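Local structure of organophosphorus hydrolase (Pseudomonas pseudoalcaligenes, 4LE6) at residues T134-H139 / Y233-G238; F45-L50 / Y92-G97. The protein probably hydrolyses organophosphate triesters, as a zinc-dependent phosphotriesterase of the metallo-beta-lactamase superfamily. All coordinates share one frame; numbering follows the deposited sequence.

Interaction 1 of 2, residues T134-H139 / Y233-G238. With ZN (zinc ion), chain J.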
ATOM      1  N   THR A 134      -0.836  15.304 -23.029  1.00 22.34           N
ATOM      2  CA  THR A 134       0.426  14.656 -23.354  1.00 23.79           C
ATOM      3  C   THR A 134       0.430  13.226 -22.823  1.00 21.76           C
ATOM      4  O   THR A 134       0.003  12.986 -21.692  1.00 20.78           O
ATOM      5  CB  THR A 134       1.621  15.362 -22.700  1.00 27.41           C
ATOM      6  OG1 THR A 134       1.600  16.757 -23.009  1.00 29.00           O
ATOM      7  CG2 THR A 134       2.930  14.767 -23.199  1.00 29.81           C
ATOM      8  N   VAL A 135       0.903  12.291 -23.647  1.00 20.43           N
ATOM      9  CA  VAL A 135       1.178  10.927 -23.205  1.00 23.70           C
ATOM     10  C   VAL A 135       2.666  10.649 -23.430  1.00 26.69           C
ATOM     11  O   VAL A 135       3.157  10.827 -24.541  1.00 27.63           O
ATOM     12  CB  VAL A 135       0.341   9.887 -23.971  1.00 26.22           C
ATOM     13  CG1 VAL A 135       0.732   8.464 -23.552  1.00 27.05           C
ATOM     14  CG2 VAL A 135      -1.155  10.105 -23.724  1.00 24.43           C
ATOM     15  N   LEU A 136       3.385  10.253 -22.376  1.00 24.18           N
ATOM     16  CA  LEU A 136       4.794   9.881 -22.492  1.00 27.72           C
ATOM     17  C   LEU A 136       4.905   8.374 -22.335  1.00 26.08           C
ATOM     18  O   LEU A 136       4.430   7.819 -21.349  1.00 23.52           O
ATOM     19  CB  LEU A 136       5.640  10.551 -21.400  1.00 26.46           C
ATOM     20  CG  LEU A 136       5.419  12.046 -21.178  1.00 22.96           C
ATOM     21  CD1 LEU A 136       6.155  12.512 -19.930  1.00 25.31           C
ATOM     22  CD2 LEU A 136       5.859  12.822 -22.397  1.00 23.20           C
ATOM     23  N   LEU A 137       5.539   7.700 -23.286  1.00 21.72           N
ATOM     24  CA  LEU A 137       5.734   6.259 -23.167  1.00 19.61           C
ATOM     25  C   LEU A 137       7.151   5.971 -22.709  1.00 22.00           C
ATOM     26  O   LEU A 137       8.102   6.472 -23.326  1.00 21.64           O
ATOM     27  CB  LEU A 137       5.514   5.589 -24.522  1.00 18.62           C
ATOM     28  CG  LEU A 137       4.096   5.659 -25.088  1.00 22.59           C
ATOM     29  CD1 LEU A 137       4.081   4.963 -26.440  1.00 28.10           C
ATOM     30  CD2 LEU A 137       3.112   5.025 -24.132  1.00 22.27           C
ATOM     31  N   THR A 138       7.319   5.156 -21.657  1.00 21.65           N
ATOM     32  CA  THR A 138       8.673   4.775 -21.240  1.00 21.37           C
ATOM     33  C   THR A 138       9.297   3.890 -22.317  1.00 21.19           C
ATOM     34  O   THR A 138      10.486   3.985 -22.582  1.00 22.69           O
ATOM     35  CB  THR A 138       8.708   4.060 -19.876  1.00 19.12           C
ATOM     36  OG1 THR A 138       7.862   2.903 -19.908  1.00 19.54           O
ATOM     37  CG2 THR A 138       8.220   5.002 -18.812  1.00 16.78           C
ATOM     38  N   HIS A 139       8.475   3.045 -22.938  1.00 19.36           N
ATOM     39  CA  HIS A 139       8.903   2.172 -24.023  1.00 18.28           C
ATOM     40  C   HIS A 139       7.665   1.591 -24.696  1.00 20.89           C
ATOM     41  O   HIS A 139       6.545   1.822 -24.240  1.00 21.30           O
ATOM     42  CB  HIS A 139       9.847   1.047 -23.534  1.00 18.92           C
ATOM     43  CG  HIS A 139       9.249   0.119 -22.512  1.00 20.03           C
ATOM     44  ND1 HIS A 139       8.715   0.559 -21.321  1.00 22.42           N
ATOM     45  CD2 HIS A 139       9.192  -1.237 -22.468  1.00 22.25           C
ATOM     46  CE1 HIS A 139       8.316  -0.481 -20.606  1.00 26.10           C
ATOM     47  NE2 HIS A 139       8.586  -1.584 -21.284  1.00 22.93           N
ATOM     48  N   TYR A 233      11.169   9.190 -16.951  1.00 20.36           N
ATOM     49  CA  TYR A 233      10.796  10.605 -16.972  1.00 21.31           C
ATOM     50  C   TYR A 233      10.882  11.234 -15.587  1.00 23.10           C
ATOM     51  O   TYR A 233      10.331  10.713 -14.626  1.00 26.73           O
ATOM     52  CB  TYR A 233       9.394  10.777 -17.567  1.00 22.44           C
ATOM     53  CG  TYR A 233       9.302  10.298 -19.005  1.00 19.81           C
ATOM     54  CD1 TYR A 233       9.788  11.067 -20.056  1.00 22.70           C
ATOM     55  CD2 TYR A 233       8.753   9.064 -19.304  1.00 21.71           C
ATOM     56  CE1 TYR A 233       9.714  10.624 -21.365  1.00 24.77           C
ATOM     57  CE2 TYR A 233       8.665   8.614 -20.594  1.00 21.44           C
ATOM     58  CZ  TYR A 233       9.151   9.396 -21.627  1.00 24.93           C
ATOM     59  OH  TYR A 233       9.054   8.929 -22.921  1.00 24.96           O
ATOM     60  N   LEU A 234      11.553  12.379 -15.511  1.00 24.41           N
ATOM     61  CA  LEU A 234      11.743  13.078 -14.248  1.00 22.50           C
ATOM     62  C   LEU A 234      10.818  14.297 -14.164  1.00 21.64           C
ATOM     63  O   LEU A 234      10.772  15.121 -15.090  1.00 24.38           O
ATOM     64  CB  LEU A 234      13.205  13.498 -14.113  1.00 22.53           C
ATOM     65  CG  LEU A 234      13.621  14.210 -12.831  1.00 24.99           C
ATOM     66  CD1 LEU A 234      13.507  13.279 -11.636  1.00 24.36           C
ATOM     67  CD2 LEU A 234      15.051  14.723 -13.013  1.00 27.41           C
ATOM     68  N   PHE A 235      10.081  14.361 -13.055  1.00 20.61           N
ATOM     69  CA  PHE A 235       9.184  15.460 -12.714  1.00 20.90           C
ATOM     70  C   PHE A 235       9.739  16.149 -11.473  1.00 23.35           C
ATOM     71  O   PHE A 235      10.086  15.478 -10.491  1.00 23.35           O
ATOM     72  CB  PHE A 235       7.771  14.929 -12.436  1.00 19.23           C
ATOM     73  CG  PHE A 235       7.085  14.407 -13.652  1.00 20.47           C
ATOM     74  CD1 PHE A 235       7.381  13.154 -14.149  1.00 19.23           C
ATOM     75  CD2 PHE A 235       6.174  15.190 -14.330  1.00 22.76           C
ATOM     76  CE1 PHE A 235       6.770  12.699 -15.307  1.00 19.68           C
ATOM     77  CE2 PHE A 235       5.566  14.741 -15.469  1.00 22.11           C
ATOM     78  CZ  PHE A 235       5.871  13.499 -15.966  1.00 19.52           C
ATOM     79  N   LYS A 236       9.856  17.471 -11.533  1.00 22.78           N
ATOM     80  CA  LYS A 236      10.375  18.279 -10.428  1.00 25.31           C
ATOM     81  C   LYS A 236       9.441  19.438 -10.132  1.00 28.05           C
ATOM     82  O   LYS A 236       9.055  20.170 -11.046  1.00 25.62           O
ATOM     83  CB  LYS A 236      11.718  18.894 -10.800  1.00 24.88           C
ATOM     84  CG  LYS A 236      12.839  17.909 -11.069  1.00 32.81           C
ATOM     85  CD  LYS A 236      14.162  18.682 -11.203  1.00 41.71           C
ATOM     86  CE  LYS A 236      15.026  18.156 -12.338  1.00 53.91           C
ATOM     87  NZ  LYS A 236      16.169  19.082 -12.660  1.00 64.12           N
ATOM     88  N   SER A 237       9.099  19.619  -8.863  1.00 27.59           N
ATOM     89  CA  SER A 237       8.304  20.757  -8.434  1.00 29.32           C
ATOM     90  C   SER A 237       8.601  21.011  -6.964  1.00 31.16           C
ATOM     91  O   SER A 237       8.669  20.060  -6.186  1.00 29.80           O
ATOM     92  CB  SER A 237       6.814  20.440  -8.621  1.00 28.50           C
ATOM     93  OG  SER A 237       6.005  21.461  -8.055  1.00 25.00           O
ATOM     94  N   GLY A 238       8.807  22.274  -6.594  1.00 31.61           N
ATOM     95  CA  GLY A 238       8.981  22.653  -5.201  1.00 31.73           C
ATOM     96  C   GLY A 238      10.049  21.879  -4.450  1.00 35.40           C
ATOM     97  O   GLY A 238       9.843  21.512  -3.293  1.00 35.20           O
TER
HETATM   98 ZN    ZN J 405       8.681  -3.695 -20.743  1.00 24.94          ZN
HETATM   99  O   HOH W   1       6.794  -4.462 -20.111  1.00 14.52           O

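Interaction 2 of 2, residues F45-L50 / Y92-G97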
ATOM      1  N   PHE A  45       2.739  19.820  -8.009  1.00 25.55           N
ATOM      2  CA  PHE A  45       2.148  18.848  -8.922  1.00 21.97           C
ATOM      3  C   PHE A  45       1.241  17.884  -8.171  1.00 22.83           C
ATOM      4  O   PHE A  45       1.398  17.664  -6.958  1.00 24.39           O
ATOM      5  CB  PHE A  45       3.214  18.032  -9.646  1.00 20.66           C
ATOM      6  CG  PHE A  45       4.106  18.838 -10.552  1.00 21.03           C
ATOM      7  CD1 PHE A  45       3.895  20.198 -10.768  1.00 24.97           C
ATOM      8  CD2 PHE A  45       5.156  18.224 -11.207  1.00 23.99           C
ATOM      9  CE1 PHE A  45       4.725  20.914 -11.618  1.00 29.02           C
ATOM     10  CE2 PHE A  45       5.990  18.944 -12.044  1.00 27.73           C
ATOM     11  CZ  PHE A  45       5.776  20.286 -12.246  1.00 30.51           C
ATOM     12  N   GLU A  46       0.306  17.297  -8.906  1.00 19.69           N
ATOM     13  CA  GLU A  46      -0.520  16.219  -8.365  1.00 19.98           C
ATOM     14  C   GLU A  46      -0.273  14.926  -9.137  1.00 20.36           C
ATOM     15  O   GLU A  46      -0.415  14.872 -10.364  1.00 20.57           O
ATOM     16  CB  GLU A  46      -1.983  16.598  -8.451  1.00 21.52           C
ATOM     17  CG  GLU A  46      -2.938  15.505  -8.038  1.00 25.85           C
ATOM     18  CD  GLU A  46      -4.296  15.740  -8.647  1.00 29.82           C
ATOM     19  OE1 GLU A  46      -5.247  16.029  -7.897  1.00 29.91           O
ATOM     20  OE2 GLU A  46      -4.391  15.662  -9.889  1.00 31.07           O
ATOM     21  N   VAL A  47       0.101  13.882  -8.408  1.00 17.82           N
ATOM     22  CA  VAL A  47       0.339  12.572  -9.003  1.00 18.03           C
ATOM     23  C   VAL A  47      -0.852  11.669  -8.718  1.00 19.39           C
ATOM     24  O   VAL A  47      -1.282  11.541  -7.565  1.00 18.67           O
ATOM     25  CB  VAL A  47       1.603  11.932  -8.409  1.00 24.35           C
ATOM     26  CG1 VAL A  47       1.865  10.567  -9.015  1.00 26.95           C
ATOM     27  CG2 VAL A  47       2.802  12.864  -8.599  1.00 25.72           C
ATOM     28  N   THR A  48      -1.407  11.073  -9.770  1.00 18.80           N
ATOM     29  CA  THR A  48      -2.416  10.040  -9.626  1.00 16.61           C
ATOM     30  C   THR A  48      -1.853   8.738 -10.195  1.00 18.15           C
ATOM     31  O   THR A  48      -1.687   8.618 -11.408  1.00 17.97           O
ATOM     32  CB  THR A  48      -3.727  10.378 -10.351  1.00 15.67           C
ATOM     33  OG1 THR A  48      -4.291  11.574  -9.813  1.00 18.60           O
ATOM     34  CG2 THR A  48      -4.746   9.273 -10.151  1.00 18.77           C
ATOM     35  N   ALA A  49      -1.544   7.783  -9.313  1.00 17.60           N
ATOM     36  CA  ALA A  49      -1.133   6.454  -9.747  1.00 15.21           C
ATOM     37  C   ALA A  49      -2.367   5.723 -10.234  1.00 14.60           C
ATOM     38  O   ALA A  49      -3.444   5.845  -9.605  1.00 16.85           O
ATOM     39  CB  ALA A  49      -0.495   5.685  -8.598  1.00 19.59           C
ATOM     40  N   LEU A  50      -2.215   4.976 -11.333  1.00 15.20           N
ATOM     41  CA  LEU A  50      -3.329   4.272 -11.974  1.00 15.72           C
ATOM     42  C   LEU A  50      -2.986   2.805 -12.225  1.00 16.11           C
ATOM     43  O   LEU A  50      -1.984   2.499 -12.865  1.00 18.95           O
ATOM     44  CB  LEU A  50      -3.650   4.913 -13.326  1.00 14.93           C
ATOM     45  CG  LEU A  50      -4.064   6.381 -13.278  1.00 15.00           C
ATOM     46  CD1 LEU A  50      -4.151   6.921 -14.681  1.00 15.48           C
ATOM     47  CD2 LEU A  50      -5.411   6.518 -12.556  1.00 16.79           C
ATOM     48  N   TYR A  92       0.946   6.388 -14.742  1.00 21.30           N
ATOM     49  CA  TYR A  92       0.930   7.556 -13.853  1.00 17.09           C
ATOM     50  C   TYR A  92       0.425   8.810 -14.538  1.00 19.65           C
ATOM     51  O   TYR A  92       0.851   9.119 -15.629  1.00 20.84           O
ATOM     52  CB  TYR A  92       2.327   7.764 -13.270  1.00 15.46           C
ATOM     53  CG  TYR A  92       2.701   6.562 -12.448  1.00 15.12           C
ATOM     54  CD1 TYR A  92       2.315   6.468 -11.115  1.00 15.62           C
ATOM     55  CD2 TYR A  92       3.355   5.481 -13.021  1.00 21.69           C
ATOM     56  CE1 TYR A  92       2.627   5.370 -10.367  1.00 17.25           C
ATOM     57  CE2 TYR A  92       3.657   4.369 -12.273  1.00 20.21           C
ATOM     58  CZ  TYR A  92       3.272   4.319 -10.948  1.00 15.84           C
ATOM     59  OH  TYR A  92       3.556   3.198 -10.189  1.00 18.64           O
ATOM     60  N   LEU A  93      -0.470   9.526 -13.868  1.00 19.94           N
ATOM     61  CA  LEU A  93      -1.075  10.730 -14.421  1.00 19.90           C
ATOM     62  C   LEU A  93      -0.629  11.880 -13.552  1.00 21.20           C
ATOM     63  O   LEU A  93      -0.887  11.871 -12.353  1.00 21.90           O
ATOM     64  CB  LEU A  93      -2.593  10.609 -14.359  1.00 18.18           C
ATOM     65  CG  LEU A  93      -3.429  11.766 -14.895  1.00 21.16           C
ATOM     66  CD1 LEU A  93      -3.202  11.941 -16.378  1.00 22.47           C
ATOM     67  CD2 LEU A  93      -4.896  11.488 -14.594  1.00 22.38           C
ATOM     68  N   ILE A  94       0.072  12.848 -14.129  1.00 21.71           N
ATOM     69  CA  ILE A  94       0.611  13.949 -13.355  1.00 21.53           C
ATOM     70  C   ILE A  94       0.028  15.254 -13.876  1.00 21.77           C
ATOM     71  O   ILE A  94       0.110  15.567 -15.071  1.00 19.65           O
ATOM     72  CB  ILE A  94       2.147  13.953 -13.396  1.00 21.77           C
ATOM     73  CG1 ILE A  94       2.661  12.631 -12.803  1.00 26.33           C
ATOM     74  CG2 ILE A  94       2.713  15.118 -12.592  1.00 19.06           C
ATOM     75  CD1 ILE A  94       4.137  12.440 -12.886  1.00 25.86           C
ATOM     76  N   ASN A  95      -0.610  15.981 -12.968  1.00 19.93           N
ATOM     77  CA  ASN A  95      -1.178  17.292 -13.270  1.00 19.85           C
ATOM     78  C   ASN A  95      -0.168  18.317 -12.760  1.00 19.59           C
ATOM     79  O   ASN A  95       0.011  18.472 -11.542  1.00 17.36           O
ATOM     80  CB  ASN A  95      -2.536  17.448 -12.563  1.00 21.65           C
ATOM     81  CG  ASN A  95      -3.217  18.772 -12.873  1.00 21.63           C
ATOM     82  OD1 ASN A  95      -2.549  19.775 -13.091  1.00 20.39           O
ATOM     83  ND2 ASN A  95      -4.553  18.783 -12.882  1.00 24.68           N
ATOM     84  N   THR A  96       0.529  18.970 -13.689  1.00 19.89           N
ATOM     85  CA  THR A  96       1.602  19.890 -13.356  1.00 21.75           C
ATOM     86  C   THR A  96       1.108  21.333 -13.296  1.00 26.15           C
ATOM     87  O   THR A  96       1.909  22.255 -13.169  1.00 27.38           O
ATOM     88  CB  THR A  96       2.707  19.870 -14.430  1.00 22.58           C
ATOM     89  OG1 THR A  96       2.199  20.418 -15.658  1.00 25.56           O
ATOM     90  CG2 THR A  96       3.188  18.479 -14.674  1.00 22.92           C
ATOM     91  N   GLY A  97      -0.203  21.528 -13.406  1.00 25.13           N
ATOM     92  CA  GLY A  97      -0.749  22.862 -13.603  1.00 24.02           C
ATOM     93  C   GLY A  97      -0.668  23.308 -15.064  1.00 28.59           C
ATOM     94  O   GLY A  97      -1.661  23.755 -15.640  1.00 29.19           O
TER
HETATM   95  O   HOH W   2      -3.077  13.571 -11.294  1.00 23.39           O

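Interaction 1 of 2, residues T134-H139 / Y233-G238
Residues 134-139 and 233-238 belong to two different beta-sheets and meet face to face through side chains; the nearest CA atoms, those of T138 and Y233, lie 7.5 Å apart. Strand 134-136 ends just before L137, and the loop that follows carries T138 and H139. Y233 spans the gap. With CG anti to its carbonyl carbon (chi1 -62°), its ring reaches across to the loop, and OH donates a hydrogen bond of 2.7 Å to the carbonyl O of L137. The hydroxyl approaches from above that carbonyl plane, 55° out of it. L136 lies over one face of the same ring: its CB sits 3.8 Å from the centroid in a CH-pi contact, while CD1 extends over CG and CD1 of Y233 and also touches CZ of F235 at 4.1 Å. T138 brings CG2 to within 4.1 Å of CE2 of Y233.

On its polar branch, T138 OG1 lies in the imidazole plane of H139 and accepts a hydrogen bond of 2.9 Å from its ND1; OG1 is also hydrogen-bonded to OD2 of D104. This second-shell pairing helps to fix the rotation of the ring, together with the bond from NE2 to zinc at 2.2 Å; H141, H226, D247 and a water complete that metal's shell. The arrangement is characteristic of the metallo-beta-lactamase alpha-beta/beta-alpha sandwich, where the loop after a core strand begins the metal-binding histidine motif.

Interaction 2 of 2, residues F45-L50 / Y92-G97
F45 and T96 pack at one end of an antiparallel strand pair, 45-50 against 92-95. Followed outward, F45 CB lies 4.2 Å from I94 CG2; CG and CD1 then pass over the backbone of T96, with CD1 3.5 Å from its CA. Farther along, CE1 and CZ lie against T96 CB, which sits over the ring face in a CH-pi contact 3.8 Å from the centroid, and CE2 meets T96 CG2. The methyl points this way because it is anti to the carbonyl carbon of T96, whose OG1 turns instead to the backbone N of N99.

From this end inward, the hydrogen-bonded pairs E46-N95 and T48-L93 each exchange two nearly straight backbone bonds, such as E46 N to N95 O at 2.9 Å. V47, A49, Y92 and I94 form one largely apolar face, where A49 CB touches Y92 CE1 at 3.6 Å and the Y92 hydroxyl is hydrogen-bonded to P298 O. The other face carries E46, T48, L93 and N95, with L50 CD1 packed on L93 CB at 4.0 Å. A water links E46 OE2, T48 OG1 (also hydrogen-bonded to R39 NH2) and L93 O, and OE2 and N95 ND2 both bond to the hydroxyl of Y127. K31 N of the second subunit hydrogen-bonds to E46 OE1, and N95 ND2 to P27 O of the same neighbouring subunit. N95 OD1 accepts from G97 N at 2.9 Å, forming an Asx turn where the strand ends. Regular antiparallel pairing of this kind, with one face directed to strand 240-246 of the opposing sheet, is typical of the N-terminal sheet of the metallo-beta-lactamase sandwich.

In the fold
From the N terminus, after edge strand 37-42, the chain runs along strand 45-57; after helix 67-76 it returns along strand 85-95, and interaction 2 closes that loop within the first sheet. The chain then passes through strand 100-103 and helix 118-124 to strand 134-136, which opens interaction 1. This second, longer loop takes in zinc ligands H141, H144 and H226 before strand 231-237 of the other sheet closes it. The two loops therefore follow in series, neither nesting nor crossing. Interaction 2 ties strands within one sheet, interaction 1 joins that sheet to its partner, and the two contacts touch, F235 CD1 lying 3.6 Å from I94 CD1 and K236 and S237 packing on F45.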